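Local coordinates for gentamicin resistance protein (Enterococcus gallinarum, PDB 6CTZ), which transfers phosphate to the 2''-hydroxyl of aminoglycoside antibiotics, probably from a guanine nucleotide, and so gives resistance to drugs such as gentamicin, at residues 15-20 against 33-38; 139-144 against 219-224; 196-201 against 210-215; 267-272 against 282-287. The protein carries 2 engineered substitutions. All blocks are in the same frame, centred on the assembly; numbering follows the deposited sequence. Where two conformers were deposited one is given.

Contact 1 of 4, residues 15-20 against 33-38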
# COMPACT_ATOMS: atom_id res chain seq x y z
N ILE A 15 -2.29 -29.68 8.10
CA ILE A 15 -0.99 -29.01 8.13
C ILE A 15 -0.14 -29.67 9.20
O ILE A 15 -0.43 -29.56 10.40
CB ILE A 15 -1.13 -27.51 8.37
CG1 ILE A 15 -1.95 -26.88 7.25
CG2 ILE A 15 0.25 -26.85 8.47
CD1 ILE A 15 -2.28 -25.46 7.49
N SER A 16 0.93 -30.34 8.77
CA SER A 16 1.95 -30.87 9.67
C SER A 16 3.17 -29.97 9.51
O SER A 16 3.75 -29.89 8.43
CB SER A 16 2.31 -32.31 9.32
OG SER A 16 3.39 -32.76 10.12
N ILE A 17 3.55 -29.30 10.59
CA ILE A 17 4.56 -28.25 10.52
C ILE A 17 5.94 -28.86 10.72
O ILE A 17 6.24 -29.43 11.78
CB ILE A 17 4.27 -27.14 11.54
CG1 ILE A 17 2.98 -26.40 11.14
CG2 ILE A 17 5.42 -26.20 11.61
CD1 ILE A 17 2.62 -25.25 12.05
N GLN A 18 6.77 -28.77 9.68
CA GLN A 18 8.16 -29.20 9.71
C GLN A 18 9.12 -28.04 9.85
O GLN A 18 10.24 -28.23 10.35
CB GLN A 18 8.50 -29.98 8.44
CG GLN A 18 7.84 -31.34 8.32
CD GLN A 18 6.53 -31.30 7.56
OE1 GLN A 18 6.38 -30.55 6.59
NE2 GLN A 18 5.57 -32.10 8.00
N SER A 19 8.73 -26.85 9.42
CA SER A 19 9.59 -25.70 9.53
C SER A 19 8.73 -24.48 9.62
O SER A 19 7.70 -24.45 9.03
CB SER A 19 10.51 -25.56 8.33
OG SER A 19 9.86 -25.19 7.13
N VAL A 20 9.17 -23.51 10.38
CA VAL A 20 8.49 -22.23 10.54
C VAL A 20 9.52 -21.14 10.65
O VAL A 20 10.44 -21.24 11.40
CB VAL A 20 7.62 -22.18 11.76
CG1 VAL A 20 6.88 -20.89 11.83
CG2 VAL A 20 6.62 -23.26 11.70
N LEU A 33 6.26 -18.12 7.46
CA LEU A 33 6.30 -19.09 6.37
C LEU A 33 6.40 -20.48 6.98
O LEU A 33 7.32 -20.76 7.76
CB LEU A 33 7.49 -18.81 5.46
CG LEU A 33 7.60 -19.67 4.20
CD1 LEU A 33 6.39 -19.47 3.28
CD2 LEU A 33 8.91 -19.37 3.47
N VAL A 34 5.45 -21.34 6.62
CA VAL A 34 5.36 -22.70 7.15
C VAL A 34 5.73 -23.66 6.04
O VAL A 34 5.19 -23.59 4.93
CB VAL A 34 3.95 -22.99 7.68
CG1 VAL A 34 3.76 -24.49 7.94
CG2 VAL A 34 3.68 -22.17 8.93
N ASN A 35 6.68 -24.56 6.32
CA ASN A 35 7.13 -25.58 5.38
C ASN A 35 7.67 -25.00 4.08
O ASN A 35 7.66 -25.67 3.05
CB ASN A 35 6.05 -26.64 5.11
CG ASN A 35 5.60 -27.34 6.38
OD1 ASN A 35 6.29 -27.29 7.39
ND2 ASN A 35 4.45 -27.99 6.33
N GLY A 36 8.14 -23.75 4.12
CA GLY A 36 8.61 -23.08 2.93
C GLY A 36 7.54 -22.75 1.91
O GLY A 36 7.87 -22.16 0.87
N ASP A 37 6.28 -23.09 2.18
CA ASP A 37 5.23 -23.06 1.17
C ASP A 37 4.03 -22.22 1.54
O ASP A 37 3.37 -21.69 0.64
CB ASP A 37 4.72 -24.49 0.89
CG ASP A 37 5.78 -25.39 0.31
OD1 ASP A 37 6.80 -24.86 -0.19
OD2 ASP A 37 5.59 -26.62 0.34
N TRP A 38 3.69 -22.09 2.83
CA TRP A 38 2.43 -21.50 3.26
C TRP A 38 2.71 -20.25 4.06
O TRP A 38 3.46 -20.30 5.05
CB TRP A 38 1.64 -22.48 4.13
CG TRP A 38 1.10 -23.64 3.37
CD1 TRP A 38 1.61 -24.90 3.32
CD2 TRP A 38 -0.07 -23.64 2.54
NE1 TRP A 38 0.83 -25.69 2.51
CE2 TRP A 38 -0.21 -24.94 2.02
CE3 TRP A 38 -1.01 -22.66 2.19
CZ2 TRP A 38 -1.25 -25.29 1.16
CZ3 TRP A 38 -2.04 -23.01 1.34
CH2 TRP A 38 -2.16 -24.32 0.84
O HOH W 1 9.21 -22.50 6.48

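Contact 2 of 4, residues 139-144 against 219-224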
# COMPACT_ATOMS: atom_id res chain seq x y z
N THR A 139 -13.79 5.91 0.68
CA THR A 139 -12.97 6.90 1.36
C THR A 139 -12.99 8.16 0.52
O THR A 139 -12.32 8.22 -0.52
CB THR A 139 -11.53 6.42 1.50
OG1 THR A 139 -11.50 5.18 2.23
CG2 THR A 139 -10.68 7.47 2.22
N ASN A 140 -13.72 9.17 0.97
CA ASN A 140 -13.63 10.49 0.36
C ASN A 140 -12.27 11.08 0.69
O ASN A 140 -12.01 11.48 1.83
CB ASN A 140 -14.75 11.37 0.91
CG ASN A 140 -14.80 12.74 0.24
OD1 ASN A 140 -13.78 13.40 0.05
ND2 ASN A 140 -16.00 13.17 -0.13
N LEU A 141 -11.39 11.17 -0.32
CA LEU A 141 -10.01 11.54 -0.06
C LEU A 141 -9.88 13.00 0.36
O LEU A 141 -9.02 13.33 1.19
CB LEU A 141 -9.15 11.23 -1.29
CG LEU A 141 -7.64 11.37 -1.10
CD1 LEU A 141 -7.20 10.64 0.16
CD2 LEU A 141 -6.91 10.84 -2.32
N LYS A 142 -10.72 13.88 -0.17
CA LYS A 142 -10.68 15.28 0.24
C LYS A 142 -10.95 15.42 1.73
O LYS A 142 -10.24 16.15 2.44
CB LYS A 142 -11.70 16.08 -0.56
CG LYS A 142 -11.66 17.57 -0.27
CD LYS A 142 -12.77 18.31 -1.00
CE LYS A 142 -12.68 19.81 -0.75
NZ LYS A 142 -13.71 20.57 -1.53
N ASN A 143 -11.95 14.69 2.24
CA ASN A 143 -12.27 14.77 3.66
C ASN A 143 -11.18 14.13 4.52
O ASN A 143 -10.91 14.61 5.63
CB ASN A 143 -13.62 14.11 3.91
CG ASN A 143 -13.98 14.06 5.38
OD1 ASN A 143 -14.31 15.08 5.98
ND2 ASN A 143 -13.90 12.87 5.97
N LYS A 144 -10.55 13.06 4.04
CA LYS A 144 -9.46 12.44 4.78
C LYS A 144 -8.29 13.41 4.94
O LYS A 144 -7.68 13.49 6.02
CB LYS A 144 -9.01 11.17 4.07
CG LYS A 144 -7.92 10.38 4.79
CD LYS A 144 -7.66 9.06 4.08
CE LYS A 144 -6.67 8.20 4.86
NZ LYS A 144 -6.49 6.85 4.24
N ALA A 219 -9.68 0.38 -1.10
CA ALA A 219 -10.69 1.39 -0.82
C ALA A 219 -11.33 1.79 -2.14
O ALA A 219 -10.77 1.58 -3.22
CB ALA A 219 -10.08 2.61 -0.13
N ILE A 220 -12.53 2.37 -2.05
CA ILE A 220 -13.11 3.08 -3.18
C ILE A 220 -12.69 4.54 -3.00
O ILE A 220 -13.15 5.21 -2.07
CB ILE A 220 -14.64 2.95 -3.21
CG1 ILE A 220 -15.05 1.47 -3.24
CG2 ILE A 220 -15.20 3.73 -4.41
CD1 ILE A 220 -14.40 0.67 -4.34
N SER A 221 -11.77 5.00 -3.83
CA SER A 221 -11.16 6.30 -3.59
C SER A 221 -10.60 6.85 -4.90
O SER A 221 -10.97 6.40 -5.98
CB SER A 221 -10.09 6.19 -2.49
OG SER A 221 -9.71 7.46 -2.01
N ASP A 222 -9.70 7.81 -4.79
CA ASP A 222 -9.14 8.46 -5.96
C ASP A 222 -8.12 7.54 -6.60
O ASP A 222 -7.11 7.21 -5.95
CB ASP A 222 -8.47 9.75 -5.52
CG ASP A 222 -8.00 10.61 -6.68
OD1 ASP A 222 -7.83 10.09 -7.81
OD2 ASP A 222 -7.79 11.81 -6.44
N PRO A 223 -8.31 7.11 -7.85
CA PRO A 223 -7.32 6.21 -8.48
C PRO A 223 -5.92 6.80 -8.54
O PRO A 223 -4.94 6.06 -8.56
CB PRO A 223 -7.91 5.95 -9.87
CG PRO A 223 -8.81 7.14 -10.13
CD PRO A 223 -9.40 7.45 -8.78
N ASP A 224 -5.80 8.13 -8.56
CA ASP A 224 -4.46 8.72 -8.56
C ASP A 224 -3.69 8.43 -7.29
O ASP A 224 -2.45 8.56 -7.28
CB ASP A 224 -4.56 10.23 -8.78
CG ASP A 224 -5.09 10.59 -10.16
OD1 ASP A 224 -4.96 9.76 -11.08
OD2 ASP A 224 -5.62 11.71 -10.32

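Contact 3 of 4, residues 196-201 against 210-215. With MG (magnesium ion), chain C; MG (magnesium ion), chain D; GDP (guanosine-5'-diphosphate), chain B.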
# COMPACT_ATOMS: atom_id res chain seq x y z
N ASP A 196 7.56 -2.91 -1.94
CA ASP A 196 7.66 -3.99 -0.96
C ASP A 196 6.51 -5.00 -1.11
O ASP A 196 6.52 -6.03 -0.43
CB ASP A 196 7.75 -3.45 0.47
CG ASP A 196 6.49 -2.74 0.92
OD1 ASP A 196 5.76 -2.24 0.06
OD2 ASP A 196 6.21 -2.71 2.14
N HIS A 197 5.55 -4.72 -1.99
CA HIS A 197 4.44 -5.61 -2.28
C HIS A 197 4.48 -6.16 -3.69
O HIS A 197 3.54 -6.85 -4.10
CB HIS A 197 3.11 -4.87 -2.08
CG HIS A 197 2.87 -4.43 -0.68
ND1 HIS A 197 2.19 -3.28 -0.36
CD2 HIS A 197 3.20 -5.01 0.50
CE1 HIS A 197 2.10 -3.17 0.95
NE2 HIS A 197 2.71 -4.20 1.50
N PHE A 198 5.54 -5.87 -4.46
CA PHE A 198 5.65 -6.35 -5.84
C PHE A 198 6.51 -7.61 -5.83
O PHE A 198 7.67 -7.57 -5.42
CB PHE A 198 6.33 -5.34 -6.76
CG PHE A 198 5.66 -3.99 -6.85
CD1 PHE A 198 4.41 -3.75 -6.31
CD2 PHE A 198 6.31 -2.96 -7.52
CE1 PHE A 198 3.83 -2.49 -6.40
CE2 PHE A 198 5.74 -1.69 -7.61
CZ PHE A 198 4.50 -1.47 -7.06
N LEU A 199 5.94 -8.72 -6.28
CA LEU A 199 6.69 -9.96 -6.44
C LEU A 199 7.10 -10.09 -7.90
O LEU A 199 6.28 -9.88 -8.80
CB LEU A 199 5.84 -11.16 -6.01
CG LEU A 199 5.70 -11.46 -4.51
CD1 LEU A 199 7.03 -11.91 -3.89
CD2 LEU A 199 5.03 -10.30 -3.76
N THR A 200 8.37 -10.44 -8.13
CA THR A 200 8.92 -10.46 -9.48
C THR A 200 9.60 -11.78 -9.78
O THR A 200 10.07 -12.49 -8.89
CB THR A 200 9.96 -9.34 -9.70
OG1 THR A 200 11.08 -9.55 -8.83
CG2 THR A 200 9.36 -7.96 -9.43
N ASN A 201 9.66 -12.08 -11.07
CA ASN A 201 10.58 -13.09 -11.60
C ASN A 201 11.35 -12.40 -12.71
O ASN A 201 10.94 -12.42 -13.88
CB ASN A 201 9.86 -14.33 -12.09
CG ASN A 201 10.82 -15.32 -12.69
OD1 ASN A 201 12.03 -15.15 -12.59
ND2 ASN A 201 10.30 -16.36 -13.32
N THR A 210 5.10 -10.79 -11.22
CA THR A 210 4.33 -12.01 -11.06
C THR A 210 3.26 -11.93 -9.99
O THR A 210 2.30 -12.70 -10.06
CB THR A 210 5.25 -13.22 -10.76
OG1 THR A 210 6.02 -12.96 -9.59
CG2 THR A 210 6.18 -13.50 -11.94
N GLY A 211 3.37 -11.01 -9.03
CA GLY A 211 2.40 -10.99 -7.96
C GLY A 211 2.34 -9.65 -7.26
O GLY A 211 3.28 -8.85 -7.32
N ILE A 212 1.20 -9.42 -6.61
CA ILE A 212 0.97 -8.25 -5.75
C ILE A 212 0.34 -8.75 -4.46
O ILE A 212 -0.62 -9.53 -4.51
CB ILE A 212 0.04 -7.22 -6.42
CG1 ILE A 212 0.63 -6.70 -7.73
CG2 ILE A 212 -0.26 -6.06 -5.46
CD1 ILE A 212 1.73 -5.66 -7.55
N ILE A 213 0.87 -8.31 -3.32
CA ILE A 213 0.33 -8.70 -2.02
C ILE A 213 -0.24 -7.51 -1.26
O ILE A 213 -0.19 -6.36 -1.73
CB ILE A 213 1.39 -9.45 -1.19
CG1 ILE A 213 2.63 -8.57 -0.96
CG2 ILE A 213 1.75 -10.79 -1.86
CD1 ILE A 213 3.57 -9.10 0.09
N ASP A 214 -0.80 -7.78 -0.08
CA ASP A 214 -1.26 -6.79 0.90
C ASP A 214 -2.30 -5.81 0.39
O ASP A 214 -1.99 -4.65 0.13
CB ASP A 214 -0.11 -6.03 1.54
CG ASP A 214 -0.55 -5.23 2.76
OD1 ASP A 214 -1.74 -5.36 3.18
OD2 ASP A 214 0.28 -4.46 3.30
N PHE A 215 -3.54 -6.27 0.27
CA PHE A 215 -4.67 -5.45 -0.14
C PHE A 215 -5.42 -4.85 1.04
O PHE A 215 -6.58 -4.44 0.88
CB PHE A 215 -5.62 -6.26 -1.04
CG PHE A 215 -5.07 -6.53 -2.43
CD1 PHE A 215 -4.02 -7.42 -2.63
CD2 PHE A 215 -5.64 -5.91 -3.53
CE1 PHE A 215 -3.54 -7.68 -3.91
CE2 PHE A 215 -5.17 -6.16 -4.81
CZ PHE A 215 -4.11 -7.05 -5.00
MG MG C . 2.36 -4.48 3.65
MG MG D . -1.33 -3.96 4.83
PB GDP B . 1.05 -5.39 6.43
O1B GDP B . -0.41 -5.28 6.06
O2B GDP B . 1.92 -4.44 5.63
O3B GDP B . 1.26 -5.30 7.93
O3A GDP B . 1.46 -6.91 6.05
PA GDP B . 1.75 -7.54 4.58
O1A GDP B . 0.51 -8.19 4.04
O2A GDP B . 2.37 -6.50 3.67
O5' GDP B . 2.78 -8.73 4.97
C5' GDP B . 3.97 -8.40 5.69
C4' GDP B . 5.17 -8.81 4.86
O4' GDP B . 5.19 -10.23 4.76
C3' GDP B . 5.15 -8.32 3.42
O3' GDP B . 5.57 -6.96 3.29
C2' GDP B . 6.14 -9.28 2.80
O2' GDP B . 7.48 -8.91 3.16
C1' GDP B . 5.82 -10.57 3.53
N9 GDP B . 4.86 -11.37 2.74
C8 GDP B . 3.52 -11.48 2.92
N7 GDP B . 3.01 -12.32 1.99
C5 GDP B . 4.02 -12.75 1.22
C6 GDP B . 4.19 -13.63 0.06
O6 GDP B . 3.21 -14.22 -0.44
N1 GDP B . 5.43 -13.79 -0.42
C2 GDP B . 6.51 -13.17 0.10
N2 GDP B . 7.73 -13.40 -0.44
N3 GDP B . 6.44 -12.34 1.16
C4 GDP B . 5.24 -12.12 1.73
O HOH W 2 4.40 -4.39 3.86
O HOH W 3 2.31 -2.38 3.81
O HOH W 4 -1.87 -2.47 3.38
O HOH W 5 -3.26 -4.30 5.74
O HOH W 6 -0.81 -2.40 6.05

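Contact 4 of 4, residues 267-272 against 282-287. Unlike the reference sequence in segment 282-287: Ile-286 (reference Leu). With KAN (kanamycin a), chain E.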
# COMPACT_ATOMS: atom_id res chain seq x y z
N VAL A 267 3.65 13.38 6.41
CA VAL A 267 2.97 13.84 7.61
C VAL A 267 2.38 12.64 8.32
O VAL A 267 2.52 12.51 9.51
CB VAL A 267 1.83 14.81 7.25
CG1 VAL A 267 0.87 15.05 8.38
CG2 VAL A 267 2.41 16.09 6.77
N SER A 268 1.72 11.76 7.60
CA SER A 268 1.12 10.59 8.15
C SER A 268 2.14 9.69 8.83
O SER A 268 1.88 9.14 9.85
CB SER A 268 0.41 9.78 7.09
OG SER A 268 -0.76 10.39 6.67
N TYR A 269 3.30 9.55 8.22
CA TYR A 269 4.37 8.74 8.78
C TYR A 269 4.84 9.30 10.11
O TYR A 269 5.03 8.56 11.08
CB TYR A 269 5.52 8.68 7.78
CG TYR A 269 6.64 7.75 8.17
CD1 TYR A 269 6.46 6.37 8.19
CD2 TYR A 269 7.89 8.25 8.50
CE1 TYR A 269 7.49 5.52 8.54
CE2 TYR A 269 8.93 7.40 8.84
CZ TYR A 269 8.72 6.04 8.86
OH TYR A 269 9.76 5.20 9.21
N LEU A 270 5.02 10.62 10.18
CA LEU A 270 5.37 11.25 11.45
C LEU A 270 4.28 11.05 12.50
O LEU A 270 4.58 10.78 13.66
CB LEU A 270 5.65 12.74 11.23
CG LEU A 270 5.93 13.55 12.49
CD1 LEU A 270 7.09 12.94 13.26
CD2 LEU A 270 6.23 14.98 12.11
N LEU A 271 3.01 11.19 12.10
CA LEU A 271 1.93 11.00 13.06
C LEU A 271 1.93 9.60 13.65
O LEU A 271 1.61 9.41 14.83
CB LEU A 271 0.58 11.32 12.41
CG LEU A 271 0.23 12.80 12.36
CD1 LEU A 271 -0.99 13.01 11.49
CD2 LEU A 271 -0.02 13.32 13.76
N GLU A 272 2.28 8.60 12.84
CA GLU A 272 2.39 7.23 13.35
C GLU A 272 3.50 7.13 14.39
O GLU A 272 3.35 6.44 15.40
CB GLU A 272 2.63 6.26 12.20
CG GLU A 272 1.45 6.08 11.26
CD GLU A 272 0.39 5.14 11.81
OE1 GLU A 272 -0.71 5.10 11.22
OE2 GLU A 272 0.65 4.45 12.81
N ILE A 282 10.08 9.64 15.43
CA ILE A 282 9.71 11.06 15.39
C ILE A 282 10.81 11.87 14.72
O ILE A 282 10.55 12.67 13.81
CB ILE A 282 9.39 11.57 16.81
CG1 ILE A 282 8.07 10.97 17.31
CG2 ILE A 282 9.33 13.09 16.83
CD1 ILE A 282 7.89 11.08 18.81
N SER A 283 12.05 11.68 15.16
CA SER A 283 13.17 12.41 14.56
C SER A 283 13.32 12.08 13.08
O SER A 283 13.54 12.98 12.26
CB SER A 283 14.46 12.11 15.33
OG SER A 283 14.35 12.56 16.67
N GLU A 284 13.17 10.80 12.72
CA GLU A 284 13.23 10.42 11.31
C GLU A 284 12.12 11.10 10.51
O GLU A 284 12.36 11.60 9.41
CB GLU A 284 13.12 8.90 11.17
CG GLU A 284 13.13 8.41 9.73
CD GLU A 284 12.65 6.97 9.59
OE1 GLU A 284 12.14 6.41 10.58
OE2 GLU A 284 12.78 6.40 8.48
N GLY A 285 10.91 11.14 11.06
CA GLY A 285 9.80 11.73 10.32
C GLY A 285 9.96 13.23 10.14
O GLY A 285 9.62 13.77 9.08
N ILE A 286 10.47 13.92 11.16
CA ILE A 286 10.76 15.34 11.03
C ILE A 286 11.77 15.56 9.91
O ILE A 286 11.63 16.49 9.10
CB ILE A 286 11.25 15.92 12.37
CG1 ILE A 286 10.16 15.83 13.44
CG2 ILE A 286 11.69 17.36 12.19
CD1 ILE A 286 9.07 16.87 13.32
N GLU A 287 12.79 14.71 9.84
CA GLU A 287 13.79 14.83 8.79
C GLU A 287 13.19 14.57 7.41
O GLU A 287 13.56 15.24 6.44
CB GLU A 287 14.94 13.85 9.07
CG GLU A 287 16.23 14.17 8.35
CD GLU A 287 17.40 13.35 8.87
OE1 GLU A 287 18.49 13.41 8.27
OE2 GLU A 287 17.22 12.64 9.88
C1 KAN E . 7.62 5.52 4.86
C2 KAN E . 8.07 6.98 4.69
C3 KAN E . 9.32 7.02 3.84
C4 KAN E . 10.38 6.20 4.56
C5 KAN E . 9.91 4.76 4.76
C6 KAN E . 10.93 3.95 5.56
C7 KAN E . 4.43 2.20 2.24
C8 KAN E . 4.41 2.48 3.74
C9 KAN E . 5.16 3.77 4.05
C10 KAN E . 6.59 3.75 3.51
C11 KAN E . 6.59 3.41 2.02
C12 KAN E . 5.86 2.10 1.74
C13 KAN E . 2.72 2.33 5.48
C14 KAN E . 1.38 1.63 5.61
C15 KAN E . 0.29 2.52 4.99
C16 KAN E . 0.31 3.89 5.65
C17 KAN E . 1.70 4.48 5.57
C18 KAN E . 1.75 5.79 6.35
N1 KAN E . 10.38 2.62 5.76
N2 KAN E . 7.95 3.32 1.50
N3 KAN E . 3.69 0.98 1.96
N4 KAN E . -1.04 1.93 5.10
O5 KAN E . 8.64 4.68 5.42
O6 KAN E . 7.02 7.71 4.05
O7 KAN E . 9.78 8.37 3.68
O8 KAN E . 11.58 6.20 3.77
O9 KAN E . 7.20 5.04 3.59
O10 KAN E . 5.22 3.95 5.48
O11 KAN E . 3.02 2.56 4.11
O12 KAN E . 2.64 3.59 6.15
O13 KAN E . 1.48 0.35 4.98
O14 KAN E . -0.59 4.80 5.01
O15 KAN E . 3.06 6.34 6.26

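Contact 1 of 4, residues 15-20 against 33-38
Asn-35 grips segment 15-20 with both ends of its amide. Its OD1 accepts two backbone N-H groups. Gln-18 N is 2.8 Å from Asn-35 OD1 and tilted 17° from the carbonyl plane. Ser-19 N is 3.2 Å from Asn-35 OD1 and lies nearly along the C=O axis. On the other branch, Asn-35 ND2 gives a hydrogen bond to Ser-16 O at 2.9 Å, close to the amide plane. With CG of Asn-35 anti to the carbonyl carbon (chi1 -59°), the amide comes up against segment 15-20. The backbone adds Asn-35 N to Ser-19 O at 2.9 Å. Water 1 joins Ser-19 OG, Leu-33 O and Gly-36 N.

Val-20 and Val-34 form an antiparallel non-hydrogen-bonded pair. Their side chains lie side by side, with CG2 of Val-20 4.2 Å from CG2 of Val-34. Val-34 CG1 meets Ile-17 CG1 at 3.8 Å, the two side chains crossing at about a right angle. Ile-15 and Ile-17 also pack on helix 2-11. Asn-35 and Gly-36 both have positive phi and fit a type I' turn. Asp-37 and Trp-38 face Val-34 as a classic beta bulge.

The chemistry is mostly side chain to backbone. One asparagine amide stands in for strand pairing and fixes the irregular chain leading into strand 20-25 against the turn between strands 29-34 and 38-43.

Contact 2 of 4, residues 139-144 against 219-224
Leu-141 CD2 rests 3.7 Å from Asp-222 CB, at the root of a flat carboxylate. That carboxylate is met from above its plane, with Asp-224 N 2.9 Å from Asp-222 OD1. Its other oxygen, OD2, forms a salt bridge with Lys-257, so the group is held by both oxygens. The amide of Asn-140 is also met from above its carbonyl plane. Asn-143 N reaches OD1 of Asn-140 at 3.1 Å, 47° out of it.

Two hydrogen bonds cross the contact, and both use Thr-139. Thr-139 N donates to Ile-220 O at 2.9 Å. Thr-139 O accepts from Ser-221 OG at 3.1 Å, the donor being tilted 18° from the carbonyl plane. Ser-221 OG is anti to the backbone N (chi1 -166°), and it also lies against Leu-141 CB. Ala-219 CB touches Thr-139 OG1 at 3.8 Å. Tyr-184 and Phe-261 pack around the contact, and Ile-220 turns instead to helix 128-133.

The arrangement is that of a capped helix start docked on a loop. Asn-140 is the N-cap of helix 141-155. Asp-222 makes an Asx turn at the 3-10 segment that leads toward helix 228-234.

Contact 3 of 4, residues 196-201 against 210-215
His-197 reaches from the hairpin to a magnesium ion, with Asp-214 lying over its ring. His-197 CB sits 3.6 Å from Ile-213 O and touches Ile-213 CG1; CG also nears that oxygen. At the ring, Asp-214 CB covers one face, 3.4 Å above the plane and offset toward the rim. Asp-196 OD1, which is hydrogen-bonded to Ser-194, lies over the centre of the opposite face. ND1 is hydrogen-bonded to Asp-192 O, which fixes the turn of the imidazole. CD2 lies near GDP O2A, beside the magnesium ion. His-197 CE1 passes 3.2 Å from Asp-214 OD2. At the tip, His-197 NE2 binds one magnesium ion at 2.2 Å.

Asp-214 OD2 bridges that ion and the second magnesium, which OD1 also binds. GDP phosphate oxygens and waters complete both shells, as expected of a kinase-like nucleotide site. The carboxylate stands 83° from the imidazole plane. Ile-213 CD1 touches the guanine, 3.7 Å from GDP C8.

Along the hairpin, Thr-210 and Gly-211 both face Leu-199, a classic beta bulge, and their N atoms donate to Leu-199 O, at 2.8 and 3.1 Å. Phe-198 packs on Leu-116 of helix 106-125. Strand 198-200 runs between strands 94-95 and 209-212, antiparallel to both.

Contact 4 of 4, residues 267-272 against 282-287
Tyr-269 and Glu-284 meet in the C-terminal helical hairpin, where helices 251-276 and 279-296 pack antiparallel and help to form the kanamycin pocket. The axes of segments 267-272 and 282-287 approach to 8.4 Å, with 166° between their N-to-C directions. One face of the Tyr-269 ring lies on the drug, with kanamycin C2 3.8 Å above the plane, over its centre. Tyr-269 CE1 is 3.4 Å from kanamycin O5.

The phenol meets the second helix. Tyr-269 OH lies 3.0 Å from Glu-284 OE1, a probable hydrogen bond, though the proton has another acceptor within reach. The carboxylate stands at the ring edge, its plane 90° from the ring. Glu-284 probably helps to hold the tyrosine ring against kanamycin from the second shell. Leu-288 touches Tyr-269 as well.

Next to it, the backbones come close where Gly-285 has no side chain, and Gly-285 CA is 4.6 Å from Leu-270 CA. Leu-270 fills the interface with its two methyls. Leu-270 CD1 lies 3.5 Å from Ile-282 O. CD2 meets Ile-286, a residue that differs from the reference sequence, with Leu-270 CD2 and Ile-286 CD1 3.6 Å apart.

From the N terminus, contact 1 comes first. It closes a short loop over strand 20-25 and most of strand 29-34, and ties the entry of the five-stranded sheet to its second turn. Contact 2 opens at 139-144 and closes 75 residues later at 219-224. Contact 3 falls within that span: its hairpin ends at residue 215, just before segment 219-224 begins. Contact 3 carries the magnesium ligands His-197 and Asp-214 and part of the GDP pocket, and contact 2 ties the chain beyond it to helix 141-155. Contact 4 follows in series and joins the last two helices beside the antibiotic. No two contacts cross. The centres of contacts 1 and 3 are about 21 Å apart.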